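Local coordinates for protein subtilisin-like serine protease (Fervidobacterium pennivorans, PDB 1R6V) that degrades keratin into peptides as a subtilisin-like serine protease, allowing its bacterium to grow on native feathers, at residues Ile19-Leu24 against Gln76-Ile81; Ile34-Asn39 against Lys87-Val92; Asn39-Val44 against Lys63-Lys68; Tyr273-Lys278 against Tyr479-Pro484. The protein carries 1 engineered substitution. One frame throughout, in Å; residues are numbered along the deposited sequence.

Contact 1 of 4, residues Ile19-Leu24 against Gln76-Ile81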
# COMPACT_ATOMS: atom_id res chain seq x y z
N ILE A 19 -17.58 4.37 -7.98
CA ILE A 19 -16.21 4.81 -8.05
C ILE A 19 -15.49 4.32 -6.78
O ILE A 19 -16.09 4.26 -5.70
CB ILE A 19 -16.16 6.35 -8.18
CG1 ILE A 19 -14.72 6.86 -8.21
CG2 ILE A 19 -16.93 6.97 -7.04
CD1 ILE A 19 -14.12 7.08 -6.85
N LEU A 20 -14.21 3.98 -6.91
CA LEU A 20 -13.44 3.47 -5.79
C LEU A 20 -12.87 4.61 -4.94
O LEU A 20 -11.98 5.34 -5.38
CB LEU A 20 -12.29 2.61 -6.32
CG LEU A 20 -11.67 1.55 -5.40
CD1 LEU A 20 -10.62 0.76 -6.19
CD2 LEU A 20 -11.05 2.20 -4.19
N PHE A 21 -13.41 4.77 -3.73
CA PHE A 21 -12.93 5.80 -2.82
C PHE A 21 -12.06 5.18 -1.74
O PHE A 21 -12.40 4.12 -1.20
CB PHE A 21 -14.10 6.51 -2.12
CG PHE A 21 -14.80 7.52 -2.97
CD1 PHE A 21 -16.10 7.30 -3.40
CD2 PHE A 21 -14.17 8.72 -3.29
CE1 PHE A 21 -16.79 8.28 -4.13
CE2 PHE A 21 -14.84 9.70 -4.02
CZ PHE A 21 -16.16 9.48 -4.45
N GLY A 22 -10.95 5.83 -1.42
CA GLY A 22 -10.08 5.31 -0.38
C GLY A 22 -10.75 5.44 0.97
O GLY A 22 -11.39 6.46 1.26
N GLU A 23 -10.60 4.43 1.82
CA GLU A 23 -11.23 4.45 3.13
C GLU A 23 -10.75 5.62 3.97
O GLU A 23 -9.55 5.91 4.03
CB GLU A 23 -10.96 3.14 3.88
CG GLU A 23 -11.56 3.12 5.29
CD GLU A 23 -11.38 1.80 6.01
OE1 GLU A 23 -11.83 1.69 7.17
OE2 GLU A 23 -10.80 0.87 5.42
N LEU A 24 -11.69 6.30 4.62
CA LEU A 24 -11.41 7.45 5.47
C LEU A 24 -11.45 7.03 6.94
O LEU A 24 -12.48 6.55 7.42
CB LEU A 24 -12.44 8.55 5.20
CG LEU A 24 -12.04 9.72 4.29
CD1 LEU A 24 -11.22 9.25 3.12
CD2 LEU A 24 -13.29 10.46 3.84
N GLN A 76 -15.74 16.21 2.21
CA GLN A 76 -16.56 17.09 1.39
C GLN A 76 -16.25 16.90 -0.10
O GLN A 76 -17.13 16.99 -0.95
CB GLN A 76 -16.34 18.54 1.80
CG GLN A 76 -16.80 18.86 3.21
CD GLN A 76 -16.51 20.29 3.59
OE1 GLN A 76 -15.46 20.84 3.26
NE2 GLN A 76 -17.44 20.91 4.32
N ALA A 77 -14.97 16.65 -0.42
CA ALA A 77 -14.60 16.43 -1.82
C ALA A 77 -15.26 15.14 -2.31
O ALA A 77 -15.73 15.05 -3.44
CB ALA A 77 -13.05 16.32 -1.96
N TYR A 78 -15.27 14.12 -1.45
CA TYR A 78 -15.93 12.87 -1.83
C TYR A 78 -17.41 13.16 -2.13
O TYR A 78 -17.97 12.64 -3.09
CB TYR A 78 -15.86 11.86 -0.68
CG TYR A 78 -14.58 11.07 -0.55
CD1 TYR A 78 -13.38 11.52 -1.14
CD2 TYR A 78 -14.56 9.89 0.18
CE1 TYR A 78 -12.19 10.77 -1.00
CE2 TYR A 78 -13.38 9.15 0.33
CZ TYR A 78 -12.20 9.59 -0.26
OH TYR A 78 -11.04 8.82 -0.13
N ASP A 79 -18.05 13.99 -1.31
CA ASP A 79 -19.46 14.30 -1.54
C ASP A 79 -19.69 14.97 -2.89
O ASP A 79 -20.71 14.75 -3.52
CB ASP A 79 -20.03 15.19 -0.43
CG ASP A 79 -20.16 14.47 0.90
OD1 ASP A 79 -20.40 13.24 0.90
OD2 ASP A 79 -20.06 15.13 1.95
N LYS A 80 -18.73 15.78 -3.33
CA LYS A 80 -18.84 16.47 -4.61
C LYS A 80 -18.55 15.56 -5.80
O LYS A 80 -18.93 15.86 -6.93
CB LYS A 80 -17.86 17.64 -4.68
CG LYS A 80 -18.23 18.84 -3.82
CD LYS A 80 -19.26 19.69 -4.53
CE LYS A 80 -19.46 21.00 -3.80
NZ LYS A 80 -20.20 21.99 -4.63
N ILE A 81 -17.86 14.45 -5.54
CA ILE A 81 -17.44 13.52 -6.58
C ILE A 81 -18.32 12.28 -6.74
O ILE A 81 -18.54 11.82 -7.85
CB ILE A 81 -16.00 13.02 -6.29
CG1 ILE A 81 -15.02 14.20 -6.23
CG2 ILE A 81 -15.57 12.02 -7.37
CD1 ILE A 81 -13.62 13.81 -5.70
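F21 and Y78 meet ring against ring, but not as a regular stack: their planes are 33° apart and their centroids 4.3 Å. The two side chains come from opposite backbones and slide past each other, so that F21 CD2 lies over the centre of one Y78 face, 3.6 Å from Y78 CD1. L24 approaches from the other side of the tyrosine plane, with L24 CD1 3.5 Å from Y78 CE2, and the phenol is held between the two. Y78 CG sits beside the backbone N, anti to the carbonyl carbon (chi1 -82°), which points CG, the root of the ring, toward the loop. At its tip the hydroxyl donates to the carbonyl of G22, Y78 OH to G22 O being 2.8 Å; this oxygen lies near the ring plane, at the edge. The far end of F21 reaches one helical turn onward, where F21 CZ is 3.9 Å from I81 CG2, while I19 CD1 covers a face of the same ring. An alanine in place of Y78 would probably leave G22 O without this donor and open a gap between F21 and L24. Residues 19-24 run beside edge strand 89-93, pairing with V92 through L20 and G22, and meet helix 74-81, the second helix of a ferredoxin-like propeptide domain with beta-alpha-beta-beta-alpha-beta order.

Contact 2 of 4, residues Ile34-Asn39 against Lys87-Val92; sequences ILVGYN and KGIRYV
R90 and Y91 both face G37 in a classic beta bulge, set where central strand 33-38 pairs antiparallel with edge strand 89-93 of the propeptide sheet. The oxygen of G37 takes both amides, with R90 N at 2.7 Å and Y91 N at 3.1 Å from G37 O, while G37 N returns a bond to Y91 O. On either side of this hydrogen-bonded pair lie the non-hydrogen-bonded pairs V36 with V92 and Y38 with I89; on their face of the sheet I89 CD1 touches both V36 CG1 and Y38 CB, at 4.0 Å each. On the other face Y91 folds back over the neighbouring strand: CG stands between the backbone N and the carbonyl carbon (chi1 62°), and G37 CA packs on the ring 3.7 Å from its centroid, offset toward the rim. With no side chain on G37, the ring lies close over its CA. R90 bends at chi3 (-68°), bringing NE round to Y38 O; NE and NH2 then grip that one oxygen side-on, R90 NE at 3.0 Å and R90 NH2 at 3.1 Å from Y38 O, which lies in the guanidinium plane. N39 crosses the arginine chain at about a right angle, with N39 OD1 3.4 Å from R90 CD. R90 NH2 also bonds I62 O, and Y91 OH bonds T276 of the catalytic domain. Two carbonyl oxygens thus take two donors each, and the guanidinium charge is likely to polarise that of Y38.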
# COMPACT_ATOMS: atom_id res chain seq x y z
N ILE A 34 -6.54 15.28 -2.35
CA ILE A 34 -6.95 13.97 -2.84
C ILE A 34 -6.03 13.51 -3.96
O ILE A 34 -5.48 14.32 -4.70
CB ILE A 34 -8.41 13.94 -3.38
CG1 ILE A 34 -8.63 15.01 -4.45
CG2 ILE A 34 -9.38 14.09 -2.23
CD1 ILE A 34 -10.06 14.92 -5.11
N LEU A 35 -5.82 12.19 -4.03
CA LEU A 35 -4.97 11.61 -5.07
C LEU A 35 -5.93 10.91 -6.00
O LEU A 35 -6.74 10.11 -5.55
CB LEU A 35 -3.98 10.59 -4.49
CG LEU A 35 -3.13 11.01 -3.29
CD1 LEU A 35 -1.90 10.13 -3.23
CD2 LEU A 35 -2.74 12.46 -3.34
N VAL A 36 -5.85 11.22 -7.29
CA VAL A 36 -6.75 10.63 -8.27
C VAL A 36 -6.03 9.74 -9.26
O VAL A 36 -5.16 10.21 -10.00
CB VAL A 36 -7.53 11.74 -9.05
CG1 VAL A 36 -8.49 11.10 -10.05
CG2 VAL A 36 -8.31 12.63 -8.05
N GLY A 37 -6.38 8.46 -9.24
CA GLY A 37 -5.81 7.50 -10.17
C GLY A 37 -6.80 7.50 -11.31
O GLY A 37 -7.99 7.27 -11.10
N TYR A 38 -6.33 7.75 -12.52
CA TYR A 38 -7.22 7.83 -13.66
C TYR A 38 -6.81 6.91 -14.78
O TYR A 38 -5.73 6.32 -14.76
CB TYR A 38 -7.20 9.27 -14.19
CG TYR A 38 -5.82 9.72 -14.69
CD1 TYR A 38 -5.41 9.46 -15.99
CD2 TYR A 38 -4.94 10.41 -13.85
CE1 TYR A 38 -4.15 9.87 -16.46
CE2 TYR A 38 -3.66 10.82 -14.31
CZ TYR A 38 -3.28 10.55 -15.62
OH TYR A 38 -2.03 10.95 -16.08
N ASN A 39 -7.69 6.78 -15.75
CA ASN A 39 -7.37 6.05 -16.95
C ASN A 39 -7.37 7.16 -17.99
O ASN A 39 -6.42 7.31 -18.74
CB ASN A 39 -8.41 4.98 -17.28
CG ASN A 39 -8.23 3.73 -16.44
OD1 ASN A 39 -7.11 3.28 -16.20
ND2 ASN A 39 -9.34 3.15 -16.00
N LYS A 87 -16.40 7.99 -15.66
CA LYS A 87 -16.18 6.65 -16.19
C LYS A 87 -14.70 6.26 -16.33
O LYS A 87 -14.34 5.08 -16.19
CB LYS A 87 -16.88 6.47 -17.53
CG LYS A 87 -16.18 7.12 -18.72
CD LYS A 87 -16.19 8.63 -18.63
CE LYS A 87 -15.44 9.26 -19.82
NZ LYS A 87 -15.99 8.85 -21.15
N GLY A 88 -13.85 7.23 -16.61
CA GLY A 88 -12.44 6.92 -16.78
C GLY A 88 -11.57 7.22 -15.58
O GLY A 88 -10.42 7.62 -15.74
N ILE A 89 -12.11 7.04 -14.37
CA ILE A 89 -11.36 7.28 -13.14
C ILE A 89 -11.16 5.93 -12.44
O ILE A 89 -12.11 5.15 -12.32
CB ILE A 89 -12.14 8.24 -12.19
CG1 ILE A 89 -12.21 9.65 -12.79
CG2 ILE A 89 -11.47 8.31 -10.82
CD1 ILE A 89 -10.88 10.28 -13.15
N ARG A 90 -9.94 5.65 -11.98
CA ARG A 90 -9.70 4.38 -11.28
C ARG A 90 -10.03 4.48 -9.79
O ARG A 90 -10.68 3.60 -9.22
CB ARG A 90 -8.25 3.92 -11.48
CG ARG A 90 -8.00 3.19 -12.80
CD ARG A 90 -6.54 2.73 -12.92
NE ARG A 90 -5.68 3.90 -13.03
CZ ARG A 90 -4.65 4.17 -12.23
NH1 ARG A 90 -4.32 3.35 -11.24
NH2 ARG A 90 -3.98 5.29 -12.42
N TYR A 91 -9.59 5.56 -9.14
CA TYR A 91 -9.86 5.72 -7.72
C TYR A 91 -9.58 7.13 -7.26
O TYR A 91 -8.94 7.91 -7.97
CB TYR A 91 -9.00 4.75 -6.88
CG TYR A 91 -7.51 5.00 -7.01
CD1 TYR A 91 -6.89 6.07 -6.34
CD2 TYR A 91 -6.74 4.23 -7.87
CE1 TYR A 91 -5.53 6.35 -6.54
CE2 TYR A 91 -5.37 4.51 -8.08
CZ TYR A 91 -4.78 5.57 -7.41
OH TYR A 91 -3.44 5.84 -7.61
N VAL A 92 -10.08 7.45 -6.08
CA VAL A 92 -9.86 8.75 -5.46
C VAL A 92 -9.56 8.42 -4.01
O VAL A 92 -10.38 7.78 -3.36
CB VAL A 92 -11.12 9.64 -5.48
CG1 VAL A 92 -10.78 10.99 -4.82
CG2 VAL A 92 -11.57 9.86 -6.92
O HOH W 1 -12.19 3.59 -16.52

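Contact 3 of 4, residues Asn39-Val44 against Lys63-Lys68; sequences NDRSEV and KVVSIK
K63 reaches N39 with its ammonium group, and K63 NZ gives a 2.9 Å hydrogen bond to N39 O, in the carbonyl plane and on a lone pair. The lysine chain is extended until its last torsion (chi4 -63°), where it turns NZ onto that oxygen. Further along, R41 crosses V65 at about a right angle: V65 CG2 lies over one face of the guanidinium, 3.6 Å from R41 NE. V44 supplies the apolar part with a single methyl, V44 CG1, which is 4.0 Å from V65 CB and 4.1 Å from I67 CD1. V65 and I67 alternate with V64 and S66, so their side chains fall on the helix-facing side of the sheet. This is the start of helix 41-51 lying against strand 64-68, the strand inserted between 33-38 and 54-59; those two flanking strands are parallel, and the helix links them in the split beta-alpha-beta unit of a ferredoxin-like fold. The start of the helix is capped by D40, whose OD1 takes S42 N at 2.9 Å and S42 OG at 2.6 Å, both from the same face of the carboxylate. R41 is steered from outside by salt bridges from NH1 to D45, one turn on, and from NH2 to E58 of strand 54-59. K63 itself has left-handed backbone angles (47°/59°), as the first residue of a G1 beta bulge where strand 64-68 pairs with strand 54-59.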
# COMPACT_ATOMS: atom_id res chain seq x y z
N ASN A 39 -7.69 6.78 -15.75
CA ASN A 39 -7.37 6.05 -16.95
C ASN A 39 -7.37 7.16 -17.99
O ASN A 39 -6.42 7.31 -18.74
CB ASN A 39 -8.41 4.98 -17.28
CG ASN A 39 -8.23 3.73 -16.44
OD1 ASN A 39 -7.11 3.28 -16.20
ND2 ASN A 39 -9.34 3.15 -16.00
N ASP A 40 -8.42 7.99 -17.97
CA ASP A 40 -8.58 9.11 -18.90
C ASP A 40 -8.27 10.43 -18.20
O ASP A 40 -9.07 10.94 -17.42
CB ASP A 40 -10.02 9.10 -19.44
CG ASP A 40 -10.34 10.29 -20.32
OD1 ASP A 40 -9.49 11.17 -20.53
OD2 ASP A 40 -11.49 10.33 -20.81
N ARG A 41 -7.09 10.99 -18.47
CA ARG A 41 -6.67 12.24 -17.83
C ARG A 41 -7.71 13.36 -17.96
O ARG A 41 -7.82 14.20 -17.07
CB ARG A 41 -5.32 12.70 -18.41
CG ARG A 41 -4.81 14.07 -17.92
CD ARG A 41 -4.65 14.13 -16.38
NE ARG A 41 -4.22 15.45 -15.89
CZ ARG A 41 -5.04 16.47 -15.66
NH1 ARG A 41 -6.34 16.36 -15.86
NH2 ARG A 41 -4.55 17.62 -15.20
N SER A 42 -8.47 13.39 -19.05
CA SER A 42 -9.45 14.45 -19.21
C SER A 42 -10.57 14.39 -18.16
O SER A 42 -11.11 15.43 -17.75
CB SER A 42 -10.05 14.42 -20.63
OG SER A 42 -10.90 13.30 -20.81
N GLU A 43 -10.90 13.19 -17.71
CA GLU A 43 -11.95 13.03 -16.71
C GLU A 43 -11.56 13.65 -15.38
O GLU A 43 -12.42 14.03 -14.59
CB GLU A 43 -12.29 11.55 -16.49
CG GLU A 43 -13.18 10.95 -17.56
CD GLU A 43 -14.59 11.54 -17.57
OE1 GLU A 43 -15.38 11.25 -16.64
OE2 GLU A 43 -14.91 12.29 -18.50
N VAL A 44 -10.26 13.73 -15.13
CA VAL A 44 -9.78 14.31 -13.88
C VAL A 44 -10.23 15.77 -13.82
O VAL A 44 -10.51 16.30 -12.75
CB VAL A 44 -8.24 14.23 -13.77
CG1 VAL A 44 -7.76 14.87 -12.47
CG2 VAL A 44 -7.80 12.76 -13.81
N LYS A 63 -0.35 7.23 -13.88
CA LYS A 63 -1.66 7.86 -14.06
C LYS A 63 -2.30 8.38 -12.77
O LYS A 63 -3.42 7.99 -12.41
CB LYS A 63 -2.61 6.89 -14.76
CG LYS A 63 -2.26 6.62 -16.23
CD LYS A 63 -3.17 5.52 -16.77
CE LYS A 63 -3.13 5.43 -18.29
NZ LYS A 63 -3.62 6.69 -18.93
N VAL A 64 -1.59 9.28 -12.10
CA VAL A 64 -2.06 9.89 -10.87
C VAL A 64 -1.93 11.38 -10.93
O VAL A 64 -0.98 11.91 -11.51
CB VAL A 64 -1.24 9.40 -9.64
CG1 VAL A 64 -1.53 10.29 -8.42
CG2 VAL A 64 -1.61 7.96 -9.31
N VAL A 65 -2.92 12.07 -10.39
CA VAL A 65 -2.91 13.52 -10.29
C VAL A 65 -3.27 13.80 -8.84
O VAL A 65 -4.22 13.21 -8.33
CB VAL A 65 -4.00 14.20 -11.15
CG1 VAL A 65 -4.03 15.70 -10.85
CG2 VAL A 65 -3.75 13.97 -12.64
N SER A 66 -2.52 14.67 -8.17
CA SER A 66 -2.84 15.02 -6.78
C SER A 66 -3.52 16.38 -6.87
O SER A 66 -3.05 17.27 -7.58
CB SER A 66 -1.57 15.10 -5.93
OG SER A 66 -0.73 16.14 -6.39
N ILE A 67 -4.64 16.53 -6.16
CA ILE A 67 -5.43 17.76 -6.19
C ILE A 67 -5.57 18.40 -4.82
O ILE A 67 -6.06 17.76 -3.88
CB ILE A 67 -6.85 17.49 -6.72
CG1 ILE A 67 -6.77 16.84 -8.10
CG2 ILE A 67 -7.68 18.79 -6.74
CD1 ILE A 67 -8.11 16.40 -8.66
N LYS A 68 -5.16 19.65 -4.69
CA LYS A 68 -5.29 20.37 -3.43
C LYS A 68 -6.74 20.88 -3.41
O LYS A 68 -7.23 21.40 -4.41
CB LYS A 68 -4.31 21.54 -3.40
CG LYS A 68 -3.93 21.96 -2.01
CD LYS A 68 -3.06 23.19 -2.04
CE LYS A 68 -2.42 23.38 -0.68
NZ LYS A 68 -3.42 23.17 0.40

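Contact 4 of 4, residues Tyr273-Lys278 against Tyr479-Pro484; sequences YSYTMK and YAKTGP
Y273 and K481 carry the polar and the apolar side of this meeting between the catalytic domain and the Ig-like domain. Among the direct hydrogen bonds, K481 N donates to the phenol oxygen in a nearly straight line, with K481 N 3.0 Å from Y273 OH and an angle of 172° at the hydrogen. Y275 OH donates to T482 O at 3.2 Å, from well above the carbonyl plane. Water bridges add to these: one water 2.6 Å from Y273 OH donates to K481 O, and another, also bonded to Y273 OH, donates to Y479 O. The phenol oxygen thus meets the amide of K481 and two waters, which pass its contact on to K481 O and Y479 O. The contacts of carbon come next. K481 runs back over the Y273 ring in the opposite sense, and its CD, anti to CA (chi2 175°), lies over the centre of one face, 3.7 Å from the ring centroid, a CH-pi contact. Y275 crosses the same lysine at about a right angle, Y275 OH lying 3.5 Å from K481 CB, and Y273 CE1 meets Y479 CE1 at 4.2 Å. A phenylalanine at Y273 would probably leave K481 N without its acceptor and both bridging waters short of a partner. S274 caps helix 275-286 through its OG, which accepts from M277 N. The propeptide's E93 bonds Y275 N, K278 NZ pairs with D282 and reaches R489 O of strand 487-494, and helix 246-258 packs against S274, T276 and M277.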
# COMPACT_ATOMS: atom_id res chain seq x y z
N TYR A 273 -3.91 1.65 3.33
CA TYR A 273 -3.64 0.90 2.10
C TYR A 273 -3.83 1.94 1.02
O TYR A 273 -4.94 2.45 0.82
CB TYR A 273 -4.68 -0.20 1.87
CG TYR A 273 -4.39 -1.09 0.68
CD1 TYR A 273 -3.77 -2.32 0.84
CD2 TYR A 273 -4.77 -0.71 -0.62
CE1 TYR A 273 -3.54 -3.16 -0.23
CE2 TYR A 273 -4.54 -1.56 -1.71
CZ TYR A 273 -3.93 -2.78 -1.50
OH TYR A 273 -3.73 -3.65 -2.55
N SER A 274 -2.76 2.26 0.31
CA SER A 274 -2.82 3.28 -0.73
C SER A 274 -2.73 2.66 -2.11
O SER A 274 -1.80 1.90 -2.38
CB SER A 274 -1.67 4.27 -0.54
OG SER A 274 -1.45 5.10 -1.68
N TYR A 275 -3.70 2.95 -2.97
CA TYR A 275 -3.63 2.41 -4.32
C TYR A 275 -2.52 3.08 -5.08
O TYR A 275 -1.89 2.49 -5.98
CB TYR A 275 -4.95 2.60 -5.05
CG TYR A 275 -5.98 1.59 -4.61
CD1 TYR A 275 -6.77 1.82 -3.50
CD2 TYR A 275 -6.14 0.39 -5.32
CE1 TYR A 275 -7.72 0.88 -3.09
CE2 TYR A 275 -7.09 -0.56 -4.91
CZ TYR A 275 -7.87 -0.30 -3.80
OH TYR A 275 -8.83 -1.20 -3.42
N THR A 276 -2.27 4.35 -4.76
CA THR A 276 -1.20 5.09 -5.40
C THR A 276 0.15 4.51 -5.04
O THR A 276 1.00 4.30 -5.91
CB THR A 276 -1.24 6.57 -4.97
OG1 THR A 276 -2.45 7.15 -5.46
CG2 THR A 276 -0.05 7.35 -5.57
N MET A 277 0.37 4.23 -3.75
CA MET A 277 1.66 3.67 -3.35
C MET A 277 1.86 2.27 -3.92
O MET A 277 2.99 1.88 -4.25
CB MET A 277 1.78 3.64 -1.82
CG MET A 277 3.24 3.44 -1.35
SD MET A 277 4.42 4.78 -1.84
CE MET A 277 3.51 6.28 -0.96
N LYS A 278 0.77 1.51 -4.04
CA LYS A 278 0.80 0.15 -4.59
C LYS A 278 1.30 0.29 -6.03
O LYS A 278 2.20 -0.42 -6.47
CB LYS A 278 -0.62 -0.45 -4.60
CG LYS A 278 -0.75 -1.87 -5.19
CD LYS A 278 -0.34 -2.91 -4.17
CE LYS A 278 -0.78 -4.31 -4.57
NZ LYS A 278 -0.07 -4.85 -5.77
N TYR A 479 -1.39 -10.24 0.76
CA TYR A 479 -2.69 -9.59 0.81
C TYR A 479 -2.74 -8.44 -0.18
O TYR A 479 -1.75 -7.74 -0.37
CB TYR A 479 -2.95 -9.07 2.23
CG TYR A 479 -4.19 -8.21 2.39
CD1 TYR A 479 -4.15 -6.84 2.12
CD2 TYR A 479 -5.40 -8.76 2.80
CE1 TYR A 479 -5.29 -6.04 2.27
CE2 TYR A 479 -6.54 -7.97 2.96
CZ TYR A 479 -6.48 -6.61 2.68
OH TYR A 479 -7.62 -5.85 2.83
N ALA A 480 -3.90 -8.24 -0.80
CA ALA A 480 -4.10 -7.14 -1.73
C ALA A 480 -5.59 -6.93 -1.93
O ALA A 480 -6.39 -7.83 -1.72
CB ALA A 480 -3.44 -7.42 -3.07
N LYS A 481 -5.95 -5.73 -2.35
CA LYS A 481 -7.36 -5.42 -2.58
C LYS A 481 -7.57 -5.23 -4.08
O LYS A 481 -6.73 -4.65 -4.77
CB LYS A 481 -7.71 -4.14 -1.84
CG LYS A 481 -7.41 -4.24 -0.35
CD LYS A 481 -7.65 -2.94 0.38
CE LYS A 481 -9.10 -2.76 0.74
NZ LYS A 481 -9.30 -1.54 1.58
N THR A 482 -8.70 -5.69 -4.61
CA THR A 482 -8.93 -5.53 -6.03
C THR A 482 -9.14 -4.06 -6.38
O THR A 482 -9.72 -3.30 -5.60
CB THR A 482 -10.15 -6.34 -6.54
OG1 THR A 482 -11.34 -5.91 -5.86
CG2 THR A 482 -9.94 -7.85 -6.30
N GLY A 483 -8.66 -3.67 -7.56
CA GLY A 483 -8.82 -2.30 -8.01
C GLY A 483 -10.11 -2.15 -8.78
O GLY A 483 -10.94 -3.07 -8.80
N PRO A 484 -10.32 -1.01 -9.46
CA PRO A 484 -11.55 -0.79 -10.23
C PRO A 484 -11.88 -1.85 -11.28
O PRO A 484 -13.04 -2.01 -11.65
CB PRO A 484 -11.32 0.59 -10.86
CG PRO A 484 -9.83 0.64 -11.02
CD PRO A 484 -9.35 0.08 -9.69
O HOH W 2 -4.44 -3.23 -4.99
O HOH W 3 -1.32 -5.31 -1.70

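Overall arrangement
Contacts 1, 2 and 3 all lie in the propeptide domain, whereas contact 4 joins the catalytic and Ig-like domains. Contacts 2 and 3 share N39 and strands that neighbour each other in one sheet, V36 N bonding V65 O; contact 3 is partly buried, with charged side chains at its rim, while contact 2 is a buried strand pairing. Contact 1 borders the same sheet at V92 and relies on aromatic and aliphatic side chains with a hydroxyl-to-carbonyl bond. Contact 4 is also buried, but its main bonds run through two tyrosine hydroxyls and two bridging waters. The propeptide touches contact 4 at several points, among them L20 on Y275 and P484, and Y91 OH 2.7 Å from T276 OG1.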